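Local atomic coordinates of ribosomal-protein-serine acetyltransferase, putative (Vibrio cholerae O1 biovar eltor, PDB entry 2FCK), a protein that is of unknown function but belongs to the GNAT acetyltransferases and may acetylate the N-terminal serine or alanine of ribosomal proteins. Residues A[136-141]-A[163-168]. Residues are numbered along the deposited sequence; the frame is centred on the assembly and turned at random.
Sequences EIVCDP and NRFLYA. With NO3 (nitrate ion), chain G.
Arg164 leaves its backbone with CG anti to N (chi1 -176°) and then bends at chi2, and this long chain carries its guanidinium to Glu136, whose chain runs extended beyond CG. The two cross at about a right angle, and Arg164 NH2 donates to Glu136 OE1 over 3.0 Å in a salt bridge. The acceptor lies in the guanidinium plane and is met nearly along its C-O axis, though the bond is bent (144°). Forked Val138 suits a double task: CG2 lies 3.5 Å above the centre of the flat guanidinium, while CG1 packs obliquely on Phe165 CD1 at 3.7 Å. Phe165, with CG wedged between its own N and C (chi1 70°), turns its ring edge, probably weakly positive, to Asp140 OD2, 3.6 Å from CZ; Asp140 OD1 is held by Glu142 N. Arg164 and Phe165 form a classic beta bulge opposite Lys172, consistent with both pointing toward strand 134-139. Strands 134-139 and 166-167 both pair antiparallel with strand 170-179 of the GNAT sheet, and side chains make this contact. Asn163 N binds a nitrate, probably from the crystallisation liquor. Phe96 of the second subunit meets Arg164 by cation-pi; the Glu136 carboxylate, shared with Arg134, probably offsets part of the arginines' charge and favours its own ionised form.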
loop_
_atom_site.group_PDB
_atom_site.type_symbol
_atom_site.label_atom_id
_atom_site.label_comp_id
_atom_site.label_asym_id
_atom_site.label_seq_id
_atom_site.Cartn_x
_atom_site.Cartn_y
_atom_site.Cartn_z
ATOM N N GLU A 136 8.356 -1.570 -2.175
ATOM C CA GLU A 136 8.761 -0.236 -1.681
ATOM C C GLU A 136 9.429 -0.327 -0.283
ATOM O O GLU A 136 8.924 -1.027 0.621
ATOM C CB GLU A 136 7.557 0.678 -1.648
ATOM C CG GLU A 136 7.244 1.120 -3.102
ATOM C CD GLU A 136 6.069 2.098 -3.210
ATOM O OE1 GLU A 136 5.434 2.438 -2.180
ATOM O OE2 GLU A 136 5.751 2.451 -4.369
ATOM N N ILE A 137 10.526 0.401 -0.120
ATOM C CA ILE A 137 11.171 0.688 1.162
ATOM C C ILE A 137 10.985 2.158 1.483
ATOM O O ILE A 137 11.159 2.954 0.563
ATOM C CB ILE A 137 12.634 0.363 1.054
ATOM C CG1 ILE A 137 12.795 -1.158 0.910
ATOM C CG2 ILE A 137 13.436 0.851 2.271
ATOM C CD1 ILE A 137 14.080 -1.543 0.370
ATOM N N VAL A 138 10.569 2.520 2.717
ATOM C CA VAL A 138 10.436 3.929 3.119
ATOM C C VAL A 138 11.485 4.184 4.193
ATOM O O VAL A 138 11.469 3.510 5.215
ATOM C CB VAL A 138 9.036 4.268 3.728
ATOM C CG1 VAL A 138 8.934 5.774 4.061
ATOM C CG2 VAL A 138 7.985 3.852 2.707
ATOM N N CYS A 139 12.390 5.120 3.955
ATOM C CA CYS A 139 13.403 5.424 4.964
ATOM C C CYS A 139 13.152 6.777 5.574
ATOM O O CYS A 139 12.722 7.702 4.887
ATOM C CB CYS A 139 14.807 5.445 4.340
ATOM S SG CYS A 139 15.330 3.798 3.811
ATOM N N ASP A 140 13.464 6.915 6.861
ATOM C CA ASP A 140 13.460 8.224 7.490
ATOM C C ASP A 140 14.549 9.028 6.784
ATOM O O ASP A 140 15.683 8.539 6.684
ATOM C CB ASP A 140 13.769 8.076 8.986
ATOM C CG ASP A 140 13.551 9.367 9.760
ATOM O OD1 ASP A 140 14.202 10.373 9.461
ATOM O OD2 ASP A 140 12.680 9.386 10.677
ATOM N N PRO A 141 14.246 10.264 6.312
ATOM C CA PRO A 141 15.316 11.035 5.619
ATOM C C PRO A 141 16.578 11.247 6.470
ATOM O O PRO A 141 17.663 11.498 5.926
ATOM C CB PRO A 141 14.656 12.399 5.346
ATOM C CG PRO A 141 13.215 12.142 5.351
ATOM C CD PRO A 141 12.979 11.036 6.352
ATOM N N ASN A 163 4.090 12.741 4.752
ATOM C CA ASN A 163 3.202 11.842 5.496
ATOM C C ASN A 163 3.277 10.384 5.063
ATOM O O ASN A 163 2.299 9.624 5.083
ATOM C CB ASN A 163 1.735 12.364 5.387
ATOM C CG ASN A 163 1.477 13.660 6.128
ATOM O OD1 ASN A 163 0.277 14.047 6.300
ATOM N ND2 ASN A 163 2.520 14.384 6.517
ATOM N N ARG A 164 4.473 9.934 4.665
ATOM C CA ARG A 164 4.577 8.606 4.101
ATOM C C ARG A 164 4.642 7.428 5.122
ATOM O O ARG A 164 4.370 6.281 4.791
ATOM C CB ARG A 164 5.760 8.585 3.101
ATOM C CG ARG A 164 5.927 7.295 2.362
ATOM C CD ARG A 164 4.761 7.115 1.370
ATOM N NE ARG A 164 4.906 5.833 0.724
ATOM C CZ ARG A 164 4.718 4.660 1.296
ATOM N NH1 ARG A 164 4.362 4.583 2.579
ATOM N NH2 ARG A 164 4.887 3.559 0.603
ATOM N N PHE A 165 5.034 7.691 6.376
ATOM C CA PHE A 165 5.039 6.586 7.352
ATOM C C PHE A 165 4.679 7.114 8.738
ATOM O O PHE A 165 4.688 8.307 8.949
ATOM C CB PHE A 165 6.390 5.802 7.369
ATOM C CG PHE A 165 7.565 6.594 7.948
ATOM C CD1 PHE A 165 8.247 7.551 7.179
ATOM C CD2 PHE A 165 7.984 6.378 9.275
ATOM C CE1 PHE A 165 9.345 8.281 7.707
ATOM C CE2 PHE A 165 9.067 7.114 9.811
ATOM C CZ PHE A 165 9.737 8.067 9.027
ATOM N N LEU A 166 4.345 6.207 9.661
ATOM C CA LEU A 166 4.046 6.624 11.036
ATOM C C LEU A 166 5.229 6.352 11.983
ATOM O O LEU A 166 5.810 5.269 11.936
ATOM C CB LEU A 166 2.808 5.889 11.554
ATOM C CG LEU A 166 1.535 6.037 10.707
ATOM C CD1 LEU A 166 0.467 5.020 11.141
ATOM C CD2 LEU A 166 1.047 7.491 10.813
ATOM N N TYR A 167 5.560 7.344 12.811
ATOM C CA TYR A 167 6.404 7.134 13.998
ATOM C C TYR A 167 5.719 7.660 15.251
ATOM O O TYR A 167 5.446 8.869 15.354
ATOM C CB TYR A 167 7.779 7.775 13.851
ATOM C CG TYR A 167 8.698 7.498 15.040
ATOM C CD1 TYR A 167 8.687 8.332 16.169
ATOM C CD2 TYR A 167 9.562 6.397 15.037
ATOM C CE1 TYR A 167 9.520 8.084 17.249
ATOM C CE2 TYR A 167 10.390 6.137 16.118
ATOM C CZ TYR A 167 10.361 6.981 17.217
ATOM O OH TYR A 167 11.186 6.724 18.298
ATOM N N ALA A 168 5.448 6.746 16.194
ATOM C CA ALA A 168 4.750 7.072 17.453
ATOM C C ALA A 168 3.317 7.561 17.184
ATOM O O ALA A 168 2.850 8.523 17.804
ATOM C CB ALA A 168 5.544 8.117 18.273
HETATM N N NO3 G . 5.433 15.140 6.811
HETATM O O1 NO3 G . 4.960 13.882 7.175
HETATM O O2 NO3 G . 5.671 16.106 7.808
HETATM O O3 NO3 G . 5.659 15.434 5.467
#